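Local coordinates for protein D-lactate dehydrogenase (Fermentative) (Pseudomonas aeruginosa, PDB 6ABJ) that probably interconverts D-lactate and pyruvate with NAD(H), as a tetrameric fermentative D-lactate dehydrogenase of the D-isomer specific 2-hydroxyacid dehydrogenase family, at residues E30-S35 and D325-N330; H229-Q234 and A252-A257; A258-L263 and L297-S302. All blocks are in the same frame, centred on the assembly; numbering follows the deposited sequence.

Contact 1. Residues E30-S35 and D325-N330; sequences ESFQAS and DTTLDN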
loop_
_atom_site.group_PDB
_atom_site.type_symbol
_atom_site.label_atom_id
_atom_site.label_comp_id
_atom_site.label_asym_id
_atom_site.label_seq_id
_atom_site.Cartn_x
_atom_site.Cartn_y
_atom_site.Cartn_z
ATOM N N GLU B 30 24.702 14.306 6.262
ATOM C CA GLU B 30 25.670 13.290 5.927
ATOM C C GLU B 30 26.576 13.718 4.773
ATOM O O GLU B 30 27.804 13.594 4.868
ATOM C CB GLU B 30 24.869 11.992 5.673
ATOM C CG GLU B 30 25.661 10.765 5.306
ATOM C CD GLU B 30 25.079 9.536 5.978
ATOM O OE1 GLU B 30 23.812 9.382 6.043
ATOM O OE2 GLU B 30 25.891 8.728 6.469
ATOM N N SER B 31 26.017 14.325 3.706
ATOM C CA SER B 31 26.817 14.690 2.552
ATOM C C SER B 31 27.704 15.913 2.880
ATOM O O SER B 31 28.889 15.953 2.537
ATOM C CB SER B 31 25.939 15.000 1.315
ATOM O OG SER B 31 24.845 15.939 1.589
ATOM N N PHE B 32 27.114 16.908 3.538
ATOM C CA PHE B 32 27.870 18.163 3.828
ATOM C C PHE B 32 28.935 17.906 4.872
ATOM O O PHE B 32 30.010 18.462 4.793
ATOM C CB PHE B 32 26.920 19.282 4.264
ATOM C CG PHE B 32 26.371 20.068 3.112
ATOM C CD1 PHE B 32 27.112 21.089 2.559
ATOM C CD2 PHE B 32 25.161 19.737 2.512
ATOM C CE1 PHE B 32 26.642 21.792 1.497
ATOM C CE2 PHE B 32 24.686 20.451 1.437
ATOM C CZ PHE B 32 25.418 21.489 0.925
ATOM N N GLN B 33 28.665 17.049 5.855
ATOM C CA GLN B 33 29.772 16.698 6.776
ATOM C C GLN B 33 30.961 16.061 6.096
ATOM O O GLN B 33 32.088 16.411 6.402
ATOM C CB GLN B 33 29.302 15.880 7.954
ATOM C CG GLN B 33 28.524 16.811 8.844
ATOM C CD GLN B 33 28.064 16.232 10.136
ATOM O OE1 GLN B 33 27.944 15.029 10.291
ATOM N NE2 GLN B 33 27.802 17.114 11.087
ATOM N N ALA B 34 30.725 15.191 5.141
ATOM C CA ALA B 34 31.827 14.544 4.447
ATOM C C ALA B 34 32.558 15.540 3.561
ATOM O O ALA B 34 33.798 15.531 3.494
ATOM C CB ALA B 34 31.301 13.388 3.614
ATOM N N SER B 35 31.785 16.424 2.915
ATOM C CA SER B 35 32.373 17.389 2.020
ATOM C C SER B 35 33.202 18.449 2.779
ATOM O O SER B 35 34.140 19.030 2.231
ATOM C CB SER B 35 31.269 18.053 1.200
ATOM O OG SER B 35 31.866 19.041 0.380
ATOM N N ASP B 325 29.974 19.612 -2.224
ATOM C CA ASP B 325 31.295 20.112 -2.630
ATOM C C ASP B 325 31.145 21.465 -3.351
ATOM O O ASP B 325 31.853 22.430 -3.082
ATOM C CB ASP B 325 31.945 19.131 -3.636
ATOM C CG ASP B 325 32.393 17.821 -3.016
ATOM O OD1 ASP B 325 32.332 17.630 -1.808
ATOM O OD2 ASP B 325 32.837 16.963 -3.784
ATOM N N THR B 326 30.222 21.519 -4.304
ATOM C CA THR B 326 29.954 22.709 -5.042
ATOM C C THR B 326 29.508 23.826 -4.095
ATOM O O THR B 326 30.031 24.959 -4.169
ATOM C CB THR B 326 28.973 22.451 -6.181
ATOM O OG1 THR B 326 29.684 21.679 -7.177
ATOM C CG2 THR B 326 28.575 23.728 -6.805
ATOM N N THR B 327 28.600 23.520 -3.169
ATOM C CA THR B 327 28.047 24.558 -2.298
ATOM C C THR B 327 29.143 25.095 -1.318
ATOM O O THR B 327 29.274 26.304 -1.151
ATOM C CB THR B 327 26.845 24.006 -1.543
ATOM O OG1 THR B 327 25.833 23.636 -2.507
ATOM C CG2 THR B 327 26.287 25.004 -0.556
ATOM N N LEU B 328 29.927 24.200 -0.710
ATOM C CA LEU B 328 31.013 24.613 0.164
ATOM C C LEU B 328 32.101 25.388 -0.615
ATOM O O LEU B 328 32.587 26.438 -0.133
ATOM C CB LEU B 328 31.578 23.412 0.953
ATOM C CG LEU B 328 30.573 22.764 1.932
ATOM C CD1 LEU B 328 31.223 21.778 2.886
ATOM C CD2 LEU B 328 29.783 23.781 2.734
ATOM N N ASP B 329 32.445 24.927 -1.823
ATOM C CA ASP B 329 33.349 25.692 -2.679
ATOM C C ASP B 329 32.786 27.066 -3.012
ATOM O O ASP B 329 33.544 28.052 -3.043
ATOM C CB ASP B 329 33.727 24.940 -3.958
ATOM C CG ASP B 329 34.688 23.763 -3.702
ATOM O OD1 ASP B 329 35.277 23.654 -2.575
ATOM O OD2 ASP B 329 34.896 22.967 -4.654
ATOM N N ASN B 330 31.484 27.155 -3.297
ATOM C CA ASN B 330 30.864 28.453 -3.573
ATOM C C ASN B 330 31.041 29.404 -2.386
ATOM O O ASN B 330 31.225 30.621 -2.551
ATOM C CB ASN B 330 29.351 28.355 -3.882
ATOM C CG ASN B 330 29.048 27.749 -5.211
ATOM O OD1 ASN B 330 29.894 27.637 -6.103
ATOM N ND2 ASN B 330 27.766 27.339 -5.371
#
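Phe32 and Ser35, one helical turn apart, carry the face of helix 26-35 that meets Asp325, Thr327 and Leu328. The contact is a helix-helix packing in the flavodoxin-like domain built on the five-stranded parallel sheet. Helix 317-335, which follows the Rossmann domain in the chain, returns here to pack against an N-terminal helix, as in other D-2-hydroxyacid dehydrogenases. The axes of the two short segments approach to 9.7 Å and cross at -55°, so contact is confined to a few side chains. Phe32 comes first and offers the rim of its ring. Phe32 CD1 lies 3.8 Å from Leu328 CD2, and Phe32 CE1 lies 3.8 Å from Thr327 CB; both partners sit close to the ring plane, at its edge. Thr327 CG2 joins CB against the same rim, 3.8 Å from Phe32 CE1, while its hydroxyl is hydrogen-bonded to Ile323 O one turn earlier and leaves the carbon side of the residue to the ring. Phe32 also packs edge-to-face with Phe21, which ties the interhelical contact to strand 18-21. Ser35 follows at the closest backbone approach, its CA 5.5 Å from that of Asp325. With OG anti to the backbone N (chi1 177°), the hydroxyl reaches the second helix. Asp325 CB heads away overall, though it still touches Ser35; CG is placed beside its own backbone N (chi1 -71°), and the carboxylate comes back to Ser35. OD1 is gripped twice, by the Ser35 hydroxyl and by a salt bridge to Arg38 NH2, which probably stabilises its negative charge. Leu328 CD1 lies against the same hydroxyl, 3.8 Å from Ser35 OG. The donated bond itself is short: Ser35 OG to Asp325 OD1 measures 2.6 Å and enters the anti lone pair.

Contact 2. Residues H229-Q234 and A252-A257; sequences HLIDAQ and ALVNAA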
loop_
_atom_site.group_PDB
_atom_site.type_symbol
_atom_site.label_atom_id
_atom_site.label_comp_id
_atom_site.label_asym_id
_atom_site.label_seq_id
_atom_site.Cartn_x
_atom_site.Cartn_y
_atom_site.Cartn_z
ATOM N N HIS B 229 5.565 25.017 -21.082
ATOM C CA HIS B 229 4.428 24.241 -21.564
ATOM C C HIS B 229 4.668 23.661 -22.938
ATOM O O HIS B 229 3.760 23.494 -23.729
ATOM C CB HIS B 229 3.129 25.005 -21.447
ATOM C CG HIS B 229 2.694 25.181 -20.030
ATOM N ND1 HIS B 229 1.451 25.643 -19.677
ATOM C CD2 HIS B 229 3.319 24.864 -18.867
ATOM C CE1 HIS B 229 1.337 25.633 -18.359
ATOM N NE2 HIS B 229 2.473 25.188 -17.848
ATOM N N LEU B 230 5.906 23.250 -23.185
ATOM C CA LEU B 230 6.219 22.576 -24.478
ATOM C C LEU B 230 5.267 21.423 -24.719
ATOM O O LEU B 230 4.682 21.299 -25.787
ATOM C CB LEU B 230 7.641 22.061 -24.489
ATOM C CG LEU B 230 8.148 21.528 -25.818
ATOM C CD1 LEU B 230 8.380 22.718 -26.735
ATOM C CD2 LEU B 230 9.440 20.785 -25.608
ATOM N N ILE B 231 5.088 20.569 -23.699
ATOM C CA ILE B 231 4.083 19.518 -23.846
ATOM C C ILE B 231 2.737 20.018 -23.308
ATOM O O ILE B 231 2.520 20.052 -22.118
ATOM C CB ILE B 231 4.467 18.231 -23.100
ATOM C CG1 ILE B 231 5.883 17.751 -23.466
ATOM C CG2 ILE B 231 3.446 17.153 -23.379
ATOM C CD1 ILE B 231 6.123 17.465 -24.915
ATOM N N ASP B 232 1.890 20.431 -24.221
ATOM C CA ASP B 232 0.620 21.025 -23.905
ATOM C C ASP B 232 -0.341 20.127 -24.605
ATOM O O ASP B 232 0.073 19.130 -25.142
ATOM C CB ASP B 232 0.538 22.498 -24.411
ATOM C CG ASP B 232 0.813 22.644 -25.914
ATOM O OD1 ASP B 232 0.805 21.634 -26.653
ATOM O OD2 ASP B 232 1.010 23.824 -26.365
ATOM N N ALA B 233 -1.608 20.468 -24.648
ATOM C CA ALA B 233 -2.590 19.561 -25.231
ATOM C C ALA B 233 -2.357 19.199 -26.711
ATOM O O ALA B 233 -2.737 18.101 -27.184
ATOM C CB ALA B 233 -3.971 20.151 -25.049
ATOM N N GLN B 234 -1.754 20.140 -27.429
ATOM C CA GLN B 234 -1.444 20.005 -28.845
ATOM C C GLN B 234 -0.295 19.039 -29.011
ATOM O O GLN B 234 -0.361 18.127 -29.745
ATOM C CB GLN B 234 -1.066 21.383 -29.440
ATOM C CG GLN B 234 -0.106 21.393 -30.633
ATOM C CD GLN B 234 0.823 22.612 -30.682
ATOM O OE1 GLN B 234 0.579 23.610 -30.033
ATOM N NE2 GLN B 234 1.882 22.532 -31.464
ATOM N N ALA B 252 7.556 23.012 -15.403
ATOM C CA ALA B 252 6.817 23.882 -16.319
ATOM C C ALA B 252 6.991 23.488 -17.781
ATOM O O ALA B 252 6.425 24.136 -18.647
ATOM C CB ALA B 252 7.211 25.380 -16.089
ATOM N N LEU B 253 7.811 22.475 -18.080
ATOM C CA LEU B 253 7.926 21.967 -19.487
ATOM C C LEU B 253 6.642 21.365 -19.962
ATOM O O LEU B 253 6.397 21.206 -21.156
ATOM C CB LEU B 253 9.073 20.960 -19.627
ATOM C CG LEU B 253 10.488 21.456 -19.417
ATOM C CD1 LEU B 253 11.519 20.347 -19.532
ATOM C CD2 LEU B 253 10.889 22.594 -20.385
ATOM N N VAL B 254 5.764 21.019 -19.014
ATOM C CA VAL B 254 4.553 20.350 -19.360
ATOM C C VAL B 254 3.339 21.063 -18.740
ATOM O O VAL B 254 3.448 21.685 -17.689
ATOM C CB VAL B 254 4.690 18.878 -18.869
ATOM C CG1 VAL B 254 4.168 18.725 -17.474
ATOM C CG2 VAL B 254 3.919 17.989 -19.782
ATOM N N ASN B 255 2.214 20.985 -19.416
ATOM C CA ASN B 255 0.975 21.464 -18.892
ATOM C C ASN B 255 0.255 20.290 -18.279
ATOM O O ASN B 255 -0.480 19.578 -18.935
ATOM C CB ASN B 255 0.090 22.104 -19.982
ATOM C CG ASN B 255 -1.126 22.801 -19.414
ATOM O OD1 ASN B 255 -1.346 22.833 -18.191
ATOM N ND2 ASN B 255 -1.973 23.303 -20.300
ATOM N N ALA B 256 0.450 20.145 -16.986
ATOM C CA ALA B 256 -0.025 18.956 -16.276
ATOM C C ALA B 256 -1.490 18.738 -16.425
ATOM O O ALA B 256 -1.981 17.613 -16.586
ATOM C CB ALA B 256 0.355 19.062 -14.813
ATOM N N ALA B 257 -2.234 19.836 -16.449
ATOM C CA ALA B 257 -3.641 19.760 -16.646
ATOM C C ALA B 257 -4.021 19.017 -17.902
ATOM O O ALA B 257 -4.984 18.318 -17.890
ATOM C CB ALA B 257 -4.266 21.191 -16.629
#
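His229 lies against Ala252, Val254 and Asn255 where two connecting segments of the Rossmann NAD-binding domain run side by side, one after strand 216-219 and the other after strand 243-247. The backbones form a single bridge in parallel sense: Ile231 N donates to Leu253 O and Ile231 O accepts from Asn255 N, each at 2.9 Å, so both bonds of Ile231 bracket Val254. A third bond, His229 N to Ala252 O, is 2.7 Å long and nearly straight. It anchors the backbone from which the imidazole springs. From CB, which points away from the other segment, CG is set beside the backbone N (chi1 -70°), and the ring from there swings back toward residues 252-255. His229 CG has Asn255 CB 4.0 Å away. On one branch ND1 comes closer to that methylene, which sits over one face, offset toward the rim, in a CH-pi contact 18° off the ring normal. CE1 lies over the amide end of Asn255. The imidazole and amide planes are only 8° apart, so the two flat groups stack. The other branch meets carbonyls instead: His229 CD2 is 3.2 Å from Ala252 O, which lies at the ring edge near its plane, and Val254 O approaches the same carbon obliquely. At the tip, NE2 is hydrogen-bonded to Glu277 OE1, a partner outside the two segments that probably helps to hold the ring's rotation. Beyond the bridge, Asp232 is the N-cap of helix 233-238; its OD1 is hydrogen-bonded by Arg235 N and, weakly, by Gln234 N. On the buried side, where Ile231 also touches Leu219 of the sheet, packing is tight: Ile231 CB and Val254 CG2 are 3.4 Å apart.

Contact 3. Residues A258-L263 and L297-S302; sequences ALIEAL and LARLLS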
loop_
_atom_site.group_PDB
_atom_site.type_symbol
_atom_site.label_atom_id
_atom_site.label_comp_id
_atom_site.label_asym_id
_atom_site.label_seq_id
_atom_site.Cartn_x
_atom_site.Cartn_y
_atom_site.Cartn_z
ATOM N N ALA B 258 -3.306 19.231 -19.011
ATOM C CA ALA B 258 -3.580 18.534 -20.303
ATOM C C ALA B 258 -3.220 17.013 -20.312
ATOM O O ALA B 258 -3.750 16.210 -21.071
ATOM C CB ALA B 258 -2.736 19.211 -21.400
ATOM N N LEU B 259 -2.323 16.636 -19.411
ATOM C CA LEU B 259 -1.934 15.220 -19.282
ATOM C C LEU B 259 -3.101 14.355 -18.828
ATOM O O LEU B 259 -3.206 13.218 -19.220
ATOM C CB LEU B 259 -0.807 15.103 -18.295
ATOM C CG LEU B 259 0.557 15.749 -18.587
ATOM C CD1 LEU B 259 1.474 15.650 -17.422
ATOM C CD2 LEU B 259 1.171 15.103 -19.761
ATOM N N ILE B 260 -3.992 14.912 -18.024
ATOM C CA ILE B 260 -5.080 14.170 -17.461
ATOM C C ILE B 260 -5.987 13.605 -18.520
ATOM O O ILE B 260 -6.372 12.449 -18.486
ATOM C CB ILE B 260 -5.870 15.056 -16.495
ATOM C CG1 ILE B 260 -5.029 15.268 -15.243
ATOM C CG2 ILE B 260 -7.181 14.435 -16.087
ATOM C CD1 ILE B 260 -5.564 16.343 -14.355
ATOM N N GLU B 261 -6.470 14.444 -19.416
ATOM C CA GLU B 261 -7.415 13.968 -20.389
ATOM C C GLU B 261 -6.778 12.940 -21.319
ATOM O O GLU B 261 -7.446 11.982 -21.695
ATOM C CB GLU B 261 -8.069 15.159 -21.145
ATOM C CG GLU B 261 -9.108 15.867 -20.254
ATOM C CD GLU B 261 -10.162 14.925 -19.612
ATOM O OE1 GLU B 261 -10.811 14.118 -20.332
ATOM O OE2 GLU B 261 -10.382 14.984 -18.375
ATOM N N ALA B 262 -5.494 13.104 -21.594
ATOM C CA ALA B 262 -4.707 12.194 -22.441
ATOM C C ALA B 262 -4.525 10.823 -21.788
ATOM O O ALA B 262 -4.588 9.816 -22.446
ATOM C CB ALA B 262 -3.369 12.808 -22.709
ATOM N N LEU B 263 -4.338 10.835 -20.480
ATOM C CA LEU B 263 -4.278 9.594 -19.698
ATOM C C LEU B 263 -5.649 8.954 -19.623
ATOM O O LEU B 263 -5.774 7.745 -19.831
ATOM C CB LEU B 263 -3.688 9.874 -18.304
ATOM C CG LEU B 263 -2.188 10.172 -18.255
ATOM C CD1 LEU B 263 -1.777 10.958 -17.025
ATOM C CD2 LEU B 263 -1.353 8.874 -18.302
ATOM N N LEU B 297 -2.515 17.471 -9.650
ATOM C CA LEU B 297 -1.605 16.521 -9.069
ATOM C C LEU B 297 -2.346 15.372 -8.411
ATOM O O LEU B 297 -1.925 14.252 -8.546
ATOM C CB LEU B 297 -0.697 17.176 -8.013
ATOM C CG LEU B 297 0.371 16.298 -7.403
ATOM C CD1 LEU B 297 1.306 15.784 -8.469
ATOM C CD2 LEU B 297 1.191 17.046 -6.363
ATOM N N ALA B 298 -3.417 15.652 -7.664
ATOM C CA ALA B 298 -4.142 14.549 -6.995
ATOM C C ALA B 298 -4.649 13.513 -8.052
ATOM O O ALA B 298 -4.616 12.263 -7.828
ATOM C CB ALA B 298 -5.283 15.055 -6.152
ATOM N N ARG B 299 -5.105 14.016 -9.154
ATOM C CA ARG B 299 -5.669 13.169 -10.198
ATOM C C ARG B 299 -4.542 12.372 -10.873
ATOM O O ARG B 299 -4.690 11.183 -11.096
ATOM C CB ARG B 299 -6.434 13.984 -11.240
ATOM C CG ARG B 299 -7.111 13.134 -12.322
ATOM C CD ARG B 299 -8.182 12.296 -11.717
ATOM N NE ARG B 299 -9.235 11.926 -12.666
ATOM C CZ ARG B 299 -9.559 10.691 -13.062
ATOM N NH1 ARG B 299 -8.882 9.623 -12.670
ATOM N NH2 ARG B 299 -10.555 10.522 -13.901
ATOM N N LEU B 300 -3.399 13.015 -11.128
ATOM C CA LEU B 300 -2.268 12.306 -11.697
ATOM C C LEU B 300 -1.812 11.169 -10.817
ATOM O O LEU B 300 -1.550 10.074 -11.329
ATOM C CB LEU B 300 -1.070 13.258 -11.908
ATOM C CG LEU B 300 -1.299 14.262 -13.030
ATOM C CD1 LEU B 300 -0.197 15.353 -13.007
ATOM C CD2 LEU B 300 -1.322 13.555 -14.373
ATOM N N LEU B 301 -1.704 11.435 -9.516
ATOM C CA LEU B 301 -1.265 10.459 -8.573
ATOM C C LEU B 301 -2.117 9.140 -8.520
ATOM O O LEU B 301 -1.568 8.127 -8.184
ATOM C CB LEU B 301 -1.135 11.013 -7.175
ATOM C CG LEU B 301 0.046 12.000 -7.072
ATOM C CD1 LEU B 301 -0.122 12.857 -5.812
ATOM C CD2 LEU B 301 1.409 11.329 -7.089
ATOM N N SER B 302 -3.378 9.217 -8.946
ATOM C CA SER B 302 -4.337 8.132 -8.921
ATOM C C SER B 302 -4.215 7.058 -9.976
ATOM O O SER B 302 -4.645 5.911 -9.786
ATOM C CB SER B 302 -5.740 8.725 -9.135
ATOM O OG SER B 302 -6.219 9.474 -8.037
#
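Ile260 and Leu300 mark the closest backbone approach, with their CA atoms 6.7 Å apart, between two helices that run in roughly the same direction. The axes of the short segments come within 10.0 Å and their N-to-C directions differ by 32°, making them near-parallel neighbours in the Rossmann domain. Helix 256-265 leads into strand 268-273, and helix 295-302 lies in the connection from that strand to its parallel neighbour 306-308, a beta-alpha-beta unit. The interface is apolar, centred on Leu300. Its CB is directed along the interface rather than into it, but the branch tip turns toward the first helix and CD2 meets three residues there. Leu263 CD1 is nearest, 3.7 Å from Leu300 CD2, while Leu259 CB and Ile260 CG1 lie farther off, at the outer limit of close packing. Leu300 crosses both Ile260 and Leu263 at about a right angle, and Leu259 and Leu300 both rest on Leu271 of strand 268-273, so the contact packs against the sheet there. Arg299 covers the outer flank with the aliphatic part of its chain. Arg299 CG stands anti to the backbone N (chi1 -177°) and lies 4.0 Å from Ile260 CG2; the chain then bends at chi2 (65°). The guanidinium works across the subunit boundary: NH2 forms a salt bridge with Asp295 OD1 of the second subunit and a hydrogen bond with Leu292 O of that same subunit. Between the helices themselves Arg299 contributes only carbon contacts, among them Arg299 CB, 4.0 Å from Ile260 CD1.

Contacts 2 and 3 belong to the Rossmann domain and share helix 256-265. Their centres are about 12 Å apart and they touch directly: Val254 CG2 packs on Leu259 CD2 at 4.0 Å, and Ala233 N lies 3.7 Å from Ala258 CB. Contact 1 stands in the other domain, on the opposite side of the chain's centre, about 35 Å from contact 2 and about 38 Å from contact 3 between centres. NADH is not bound to this apo chain, but residues that bind it lie near two of the contacts: the Leu253 side chain is about 8 Å from that of Thr248, and the Phe32 side chain about 9 Å from that of Phe314. Contact 3 is away from these sites and instead borders two neighbouring subunits.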